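F-actin-capping protein subunit alpha (Plasmodium berghei, PDB 7A0H) probably binds the fast-growing barbed ends of actin filaments and blocks subunit exchange there, without severing the filaments. Local coordinates at residues A[49-62]-A[85-98]. Sequence-based numbering, arbitrary orientation.
Sequences ISKYNEDNYILIPF and LKILANVNHLKRKV
The β-hairpin of strands 87-92 and 97-103, its turn carrying a G1 bulge in which R96 and K97 face N92, packs against the end of helix 39-55 and strand 58-62. S50 CB sits 3.3 Å from the centroid of the H93 ring, 9° off its normal, a CH-pi contact, while S50 OG turns back to D47 O in its own helix. V91 CG1 covers the opposite face of the imidazole. N53 ND2 meets the ring edge at H93 ND1 (3.3 Å) and also reaches the backbone H93 O (3.4 Å), both bonds weak, with amide and ring planes 47° apart. Extended from CG to NE, R96 runs across I58, whose CD1 lies 3.5 Å from R96 NH2 over one guanidinium face. Farther along, I60 CD1 meets V91 CG1 tip to tip, and I60 CG2 rests 3.9 Å from V98 CG2. F62, its CG anti to the backbone N (chi1 175°), presents its ring edge to I87 CD1 and to L85 CD1, just before strand 87-92. Apolar packing, aliphatic and aromatic, thus dominates the strand side, with a water bridging P61 O and V98 N, whereas the imidazole is clasped on both faces and its rotation only lightly fixed by N53, whose buried OD1 lacks a hydrogen-bond partner.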
loop_
_atom_site.group_PDB
_atom_site.type_symbol
_atom_site.label_atom_id
_atom_site.label_comp_id
_atom_site.label_asym_id
_atom_site.label_seq_id
_atom_site.Cartn_x
_atom_site.Cartn_y
_atom_site.Cartn_z
ATOM N N ILE A 49 -10.002 -14.675 -7.145
ATOM C CA ILE A 49 -10.586 -13.392 -7.479
ATOM C C ILE A 49 -12.065 -13.351 -7.063
ATOM O O ILE A 49 -12.578 -12.317 -6.632
ATOM C CB ILE A 49 -10.381 -13.117 -8.964
ATOM C CG1 ILE A 49 -8.893 -12.848 -9.224
ATOM C CG2 ILE A 49 -11.105 -11.921 -9.440
ATOM C CD1 ILE A 49 -8.393 -11.536 -8.564
ATOM N N SER A 50 -12.792 -14.449 -7.195
ATOM C CA SER A 50 -14.180 -14.408 -6.790
ATOM C C SER A 50 -14.295 -14.082 -5.309
ATOM O O SER A 50 -15.195 -13.363 -4.901
ATOM C CB SER A 50 -14.856 -15.729 -7.116
ATOM O OG SER A 50 -14.246 -16.799 -6.393
ATOM N N LYS A 51 -13.419 -14.626 -4.488
ATOM C CA LYS A 51 -13.479 -14.352 -3.064
ATOM C C LYS A 51 -13.086 -12.915 -2.792
ATOM O O LYS A 51 -13.703 -12.227 -1.968
ATOM C CB LYS A 51 -12.565 -15.313 -2.323
ATOM C CG LYS A 51 -12.518 -15.107 -0.812
ATOM C CD LYS A 51 -13.808 -15.532 -0.133
ATOM C CE LYS A 51 -13.638 -15.681 1.384
ATOM N NZ LYS A 51 -13.682 -14.364 2.077
ATOM N N TYR A 52 -11.994 -12.486 -3.396
ATOM C CA TYR A 52 -11.647 -11.076 -3.389
ATOM C C TYR A 52 -12.845 -10.192 -3.728
ATOM O O TYR A 52 -13.120 -9.200 -3.038
ATOM C CB TYR A 52 -10.508 -10.889 -4.395
ATOM C CG TYR A 52 -10.054 -9.510 -4.488
ATOM C CD1 TYR A 52 -9.128 -9.017 -3.600
ATOM C CD2 TYR A 52 -10.599 -8.659 -5.436
ATOM C CE1 TYR A 52 -8.722 -7.706 -3.661
ATOM C CE2 TYR A 52 -10.213 -7.342 -5.504
ATOM C CZ TYR A 52 -9.267 -6.871 -4.619
ATOM O OH TYR A 52 -8.848 -5.564 -4.710
ATOM N N ASN A 53 -13.564 -10.521 -4.809
ATOM C CA ASN A 53 -14.720 -9.726 -5.215
ATOM C C ASN A 53 -15.784 -9.748 -4.129
ATOM O O ASN A 53 -16.443 -8.752 -3.853
ATOM C CB ASN A 53 -15.334 -10.282 -6.517
ATOM C CG ASN A 53 -14.633 -9.791 -7.761
ATOM O OD1 ASN A 53 -13.681 -9.026 -7.665
ATOM N ND2 ASN A 53 -15.076 -10.257 -8.949
ATOM N N GLU A 54 -15.981 -10.888 -3.525
ATOM C CA GLU A 54 -16.998 -10.965 -2.500
ATOM C C GLU A 54 -16.584 -10.142 -1.308
ATOM O O GLU A 54 -17.416 -9.410 -0.746
ATOM C CB GLU A 54 -17.241 -12.426 -2.155
ATOM C CG GLU A 54 -17.873 -13.135 -3.361
ATOM C CD GLU A 54 -17.922 -14.641 -3.198
ATOM O OE1 GLU A 54 -17.396 -15.142 -2.180
ATOM O OE2 GLU A 54 -18.537 -15.315 -4.057
ATOM N N ASP A 55 -15.291 -10.199 -0.948
ATOM C CA ASP A 55 -14.781 -9.450 0.185
ATOM C C ASP A 55 -14.908 -7.944 0.001
ATOM O O ASP A 55 -14.696 -7.192 0.956
ATOM C CB ASP A 55 -13.338 -9.827 0.462
ATOM C CG ASP A 55 -13.245 -11.200 1.043
ATOM O OD1 ASP A 55 -14.331 -11.795 1.244
ATOM O OD2 ASP A 55 -12.140 -11.675 1.330
ATOM N N ASN A 56 -15.109 -7.466 -1.218
ATOM C CA ASN A 56 -15.062 -6.031 -1.434
ATOM C C ASN A 56 -16.362 -5.514 -1.997
ATOM O O ASN A 56 -16.394 -4.380 -2.494
ATOM C CB ASN A 56 -13.904 -5.660 -2.345
ATOM C CG ASN A 56 -12.564 -5.776 -1.631
ATOM O OD1 ASN A 56 -12.278 -4.981 -0.707
ATOM N ND2 ASN A 56 -11.775 -6.804 -1.989
ATOM N N TYR A 57 -17.443 -6.303 -1.954
ATOM C CA TYR A 57 -18.735 -5.762 -2.338
ATOM C C TYR A 57 -18.565 -5.060 -3.667
ATOM O O TYR A 57 -18.942 -3.892 -3.815
ATOM C CB TYR A 57 -19.306 -4.779 -1.285
ATOM C CG TYR A 57 -19.548 -5.478 0.025
ATOM C CD1 TYR A 57 -20.734 -6.140 0.278
ATOM C CD2 TYR A 57 -18.568 -5.514 0.968
ATOM C CE1 TYR A 57 -20.909 -6.855 1.445
ATOM C CE2 TYR A 57 -18.743 -6.198 2.141
ATOM C CZ TYR A 57 -19.918 -6.836 2.383
ATOM O OH TYR A 57 -20.072 -7.516 3.532
ATOM N N ILE A 58 -17.952 -5.772 -4.601
ATOM C CA ILE A 58 -17.729 -5.320 -5.970
ATOM C C ILE A 58 -19.076 -5.202 -6.673
ATOM O O ILE A 58 -19.927 -6.097 -6.596
ATOM C CB ILE A 58 -16.812 -6.325 -6.707
ATOM C CG1 ILE A 58 -15.335 -6.203 -6.284
ATOM C CG2 ILE A 58 -16.929 -6.267 -8.245
ATOM C CD1 ILE A 58 -14.891 -4.841 -6.168
ATOM N N LEU A 59 -19.192 -4.185 -7.499
ATOM C CA LEU A 59 -20.319 -4.000 -8.382
ATOM C C LEU A 59 -20.082 -4.486 -9.802
ATOM O O LEU A 59 -19.178 -3.994 -10.475
ATOM C CB LEU A 59 -20.644 -2.510 -8.505
ATOM C CG LEU A 59 -20.939 -1.685 -7.220
ATOM C CD1 LEU A 59 -21.323 -0.285 -7.702
ATOM C CD2 LEU A 59 -22.024 -2.420 -6.452
ATOM N N ILE A 60 -21.023 -5.267 -10.306
ATOM C CA ILE A 60 -21.022 -5.706 -11.695
ATOM C C ILE A 60 -22.254 -5.136 -12.372
ATOM O O ILE A 60 -23.370 -5.375 -11.932
ATOM C CB ILE A 60 -20.982 -7.240 -11.831
ATOM C CG1 ILE A 60 -19.615 -7.680 -11.328
ATOM C CG2 ILE A 60 -21.222 -7.598 -13.290
ATOM C CD1 ILE A 60 -19.432 -9.130 -11.230
ATOM N N PRO A 61 -22.088 -4.386 -13.427
ATOM C CA PRO A 61 -23.239 -3.804 -14.109
ATOM C C PRO A 61 -24.093 -4.854 -14.779
ATOM O O PRO A 61 -23.595 -5.819 -15.376
ATOM C CB PRO A 61 -22.590 -2.930 -15.194
ATOM C CG PRO A 61 -21.204 -2.747 -14.765
ATOM C CD PRO A 61 -20.815 -3.975 -14.023
ATOM N N PHE A 62 -25.392 -4.610 -14.732
ATOM C CA PHE A 62 -26.390 -5.557 -15.195
ATOM C C PHE A 62 -27.386 -4.788 -16.039
ATOM O O PHE A 62 -27.893 -3.757 -15.602
ATOM C CB PHE A 62 -27.022 -6.252 -13.972
ATOM C CG PHE A 62 -28.125 -7.150 -14.330
ATOM C CD1 PHE A 62 -27.989 -8.018 -15.385
ATOM C CD2 PHE A 62 -29.272 -7.181 -13.580
ATOM C CE1 PHE A 62 -29.012 -8.851 -15.735
ATOM C CE2 PHE A 62 -30.293 -8.012 -13.914
ATOM C CZ PHE A 62 -30.161 -8.855 -14.991
ATOM N N LEU A 85 -34.986 -7.512 -8.421
ATOM C CA LEU A 85 -35.434 -8.128 -9.665
ATOM C C LEU A 85 -35.806 -9.597 -9.520
ATOM O O LEU A 85 -36.459 -10.136 -10.428
ATOM C CB LEU A 85 -34.365 -7.978 -10.782
ATOM C CG LEU A 85 -34.095 -6.516 -11.128
ATOM C CD1 LEU A 85 -32.859 -6.292 -11.903
ATOM C CD2 LEU A 85 -35.257 -5.995 -11.918
ATOM N N LYS A 86 -35.384 -10.269 -8.445
ATOM C CA LYS A 86 -35.700 -11.682 -8.282
ATOM C C LYS A 86 -35.047 -12.492 -9.396
ATOM O O LYS A 86 -35.693 -13.171 -10.196
ATOM C CB LYS A 86 -37.216 -11.873 -8.259
ATOM C CG LYS A 86 -37.930 -11.186 -7.042
ATOM C CD LYS A 86 -37.346 -11.751 -5.720
ATOM C CE LYS A 86 -38.162 -11.369 -4.464
ATOM N NZ LYS A 86 -38.058 -9.933 -4.071
ATOM N N ILE A 87 -33.732 -12.428 -9.405
ATOM C CA ILE A 87 -32.882 -12.931 -10.479
ATOM C C ILE A 87 -31.621 -13.426 -9.799
ATOM O O ILE A 87 -31.135 -12.769 -8.863
ATOM C CB ILE A 87 -32.592 -11.807 -11.483
ATOM C CG1 ILE A 87 -33.524 -11.922 -12.667
ATOM C CG2 ILE A 87 -31.109 -11.737 -11.800
ATOM C CD1 ILE A 87 -33.451 -10.658 -13.519
ATOM N N LEU A 88 -31.177 -14.629 -10.162
ATOM C CA LEU A 88 -29.855 -15.114 -9.815
ATOM C C LEU A 88 -28.997 -14.881 -11.042
ATOM O O LEU A 88 -29.363 -15.301 -12.152
ATOM C CB LEU A 88 -29.846 -16.604 -9.483
ATOM C CG LEU A 88 -30.863 -17.041 -8.419
ATOM C CD1 LEU A 88 -30.982 -18.580 -8.325
ATOM C CD2 LEU A 88 -30.504 -16.501 -7.055
ATOM N N ALA A 89 -27.876 -14.215 -10.844
ATOM C CA ALA A 89 -26.994 -13.817 -11.930
ATOM C C ALA A 89 -25.746 -14.661 -11.814
ATOM O O ALA A 89 -25.142 -14.799 -10.728
ATOM C CB ALA A 89 -26.646 -12.331 -11.872
ATOM N N ASN A 90 -25.364 -15.230 -12.935
ATOM C CA ASN A 90 -24.112 -15.956 -13.037
ATOM C C ASN A 90 -23.052 -14.968 -13.481
ATOM O O ASN A 90 -23.235 -14.279 -14.484
ATOM C CB ASN A 90 -24.262 -17.100 -14.022
ATOM C CG ASN A 90 -23.220 -18.124 -13.817
ATOM O OD1 ASN A 90 -22.094 -17.794 -13.432
ATOM N ND2 ASN A 90 -23.579 -19.378 -14.001
ATOM N N VAL A 91 -21.944 -14.896 -12.769
ATOM C CA VAL A 91 -21.003 -13.822 -13.058
ATOM C C VAL A 91 -19.659 -14.341 -13.531
ATOM O O VAL A 91 -19.201 -15.410 -13.125
ATOM C CB VAL A 91 -20.854 -12.962 -11.769
ATOM C CG1 VAL A 91 -19.605 -12.319 -11.738
ATOM C CG2 VAL A 91 -22.018 -11.902 -11.694
ATOM N N ASN A 92 -18.967 -13.543 -14.352
ATOM C CA ASN A 92 -17.542 -13.794 -14.588
ATOM C C ASN A 92 -16.738 -12.811 -13.743
ATOM O O ASN A 92 -16.773 -11.587 -13.972
ATOM C CB ASN A 92 -17.140 -13.698 -16.055
ATOM C CG ASN A 92 -15.662 -14.090 -16.290
ATOM O OD1 ASN A 92 -14.836 -13.983 -15.368
ATOM N ND2 ASN A 92 -15.346 -14.641 -17.520
ATOM N N HIS A 93 -15.982 -13.370 -12.810
ATOM C CA HIS A 93 -15.270 -12.555 -11.838
ATOM C C HIS A 93 -14.042 -11.878 -12.440
ATOM O O HIS A 93 -13.724 -10.749 -12.056
ATOM C CB HIS A 93 -14.885 -13.423 -10.668
ATOM C CG HIS A 93 -16.050 -13.918 -9.894
ATOM N ND1 HIS A 93 -16.713 -13.131 -8.968
ATOM C CD2 HIS A 93 -16.668 -15.115 -9.897
ATOM C CE1 HIS A 93 -17.691 -13.841 -8.428
ATOM N NE2 HIS A 93 -17.667 -15.055 -8.959
ATOM N N LEU A 94 -13.332 -12.537 -13.348
ATOM C CA LEU A 94 -12.205 -11.862 -13.978
ATOM C C LEU A 94 -12.708 -10.758 -14.885
ATOM O O LEU A 94 -12.163 -9.648 -14.905
ATOM C CB LEU A 94 -11.347 -12.851 -14.763
ATOM C CG LEU A 94 -10.924 -14.116 -14.019
ATOM C CD1 LEU A 94 -10.887 -15.355 -14.948
ATOM C CD2 LEU A 94 -9.561 -13.845 -13.376
ATOM N N LYS A 95 -13.743 -11.050 -15.660
ATOM C CA LYS A 95 -14.273 -10.031 -16.549
ATOM C C LYS A 95 -15.164 -9.023 -15.818
ATOM O O LYS A 95 -15.365 -7.912 -16.323
ATOM C CB LYS A 95 -15.065 -10.724 -17.665
ATOM C CG LYS A 95 -14.294 -11.671 -18.595
ATOM C CD LYS A 95 -13.400 -10.870 -19.576
ATOM C CE LYS A 95 -12.745 -11.753 -20.672
ATOM N NZ LYS A 95 -11.480 -11.160 -21.342
ATOM N N ARG A 96 -15.713 -9.388 -14.658
ATOM C CA ARG A 96 -16.679 -8.532 -13.954
ATOM C C ARG A 96 -17.862 -8.214 -14.863
ATOM O O ARG A 96 -18.181 -7.054 -15.156
ATOM C CB ARG A 96 -16.037 -7.241 -13.438
ATOM C CG ARG A 96 -15.086 -7.455 -12.256
ATOM C CD ARG A 96 -14.810 -6.160 -11.506
ATOM N NE ARG A 96 -13.895 -6.379 -10.378
ATOM C CZ ARG A 96 -13.359 -5.398 -9.639
ATOM N NH1 ARG A 96 -13.637 -4.117 -9.909
ATOM N NH2 ARG A 96 -12.565 -5.691 -8.616
ATOM N N LYS A 97 -18.504 -9.273 -15.331
ATOM C CA LYS A 97 -19.684 -9.129 -16.156
ATOM C C LYS A 97 -20.644 -10.235 -15.843
ATOM O O LYS A 97 -20.274 -11.258 -15.259
ATOM C CB LYS A 97 -19.378 -9.106 -17.653
ATOM C CG LYS A 97 -18.748 -10.395 -18.210
ATOM C CD LYS A 97 -18.768 -10.399 -19.771
ATOM C CE LYS A 97 -18.072 -11.607 -20.391
ATOM N NZ LYS A 97 -18.000 -11.423 -21.887
ATOM N N VAL A 98 -21.902 -9.984 -16.189
ATOM C CA VAL A 98 -22.949 -10.972 -16.074
ATOM C C VAL A 98 -22.942 -11.851 -17.324
ATOM O O VAL A 98 -23.102 -11.343 -18.445
ATOM C CB VAL A 98 -24.310 -10.298 -15.908
ATOM C CG1 VAL A 98 -25.410 -11.328 -15.863
ATOM C CG2 VAL A 98 -24.322 -9.486 -14.622
HETATM O O HOH W 1 -15.897 -2.934 -10.430
HETATM O O HOH W 2 -22.405 -7.471 -17.119
#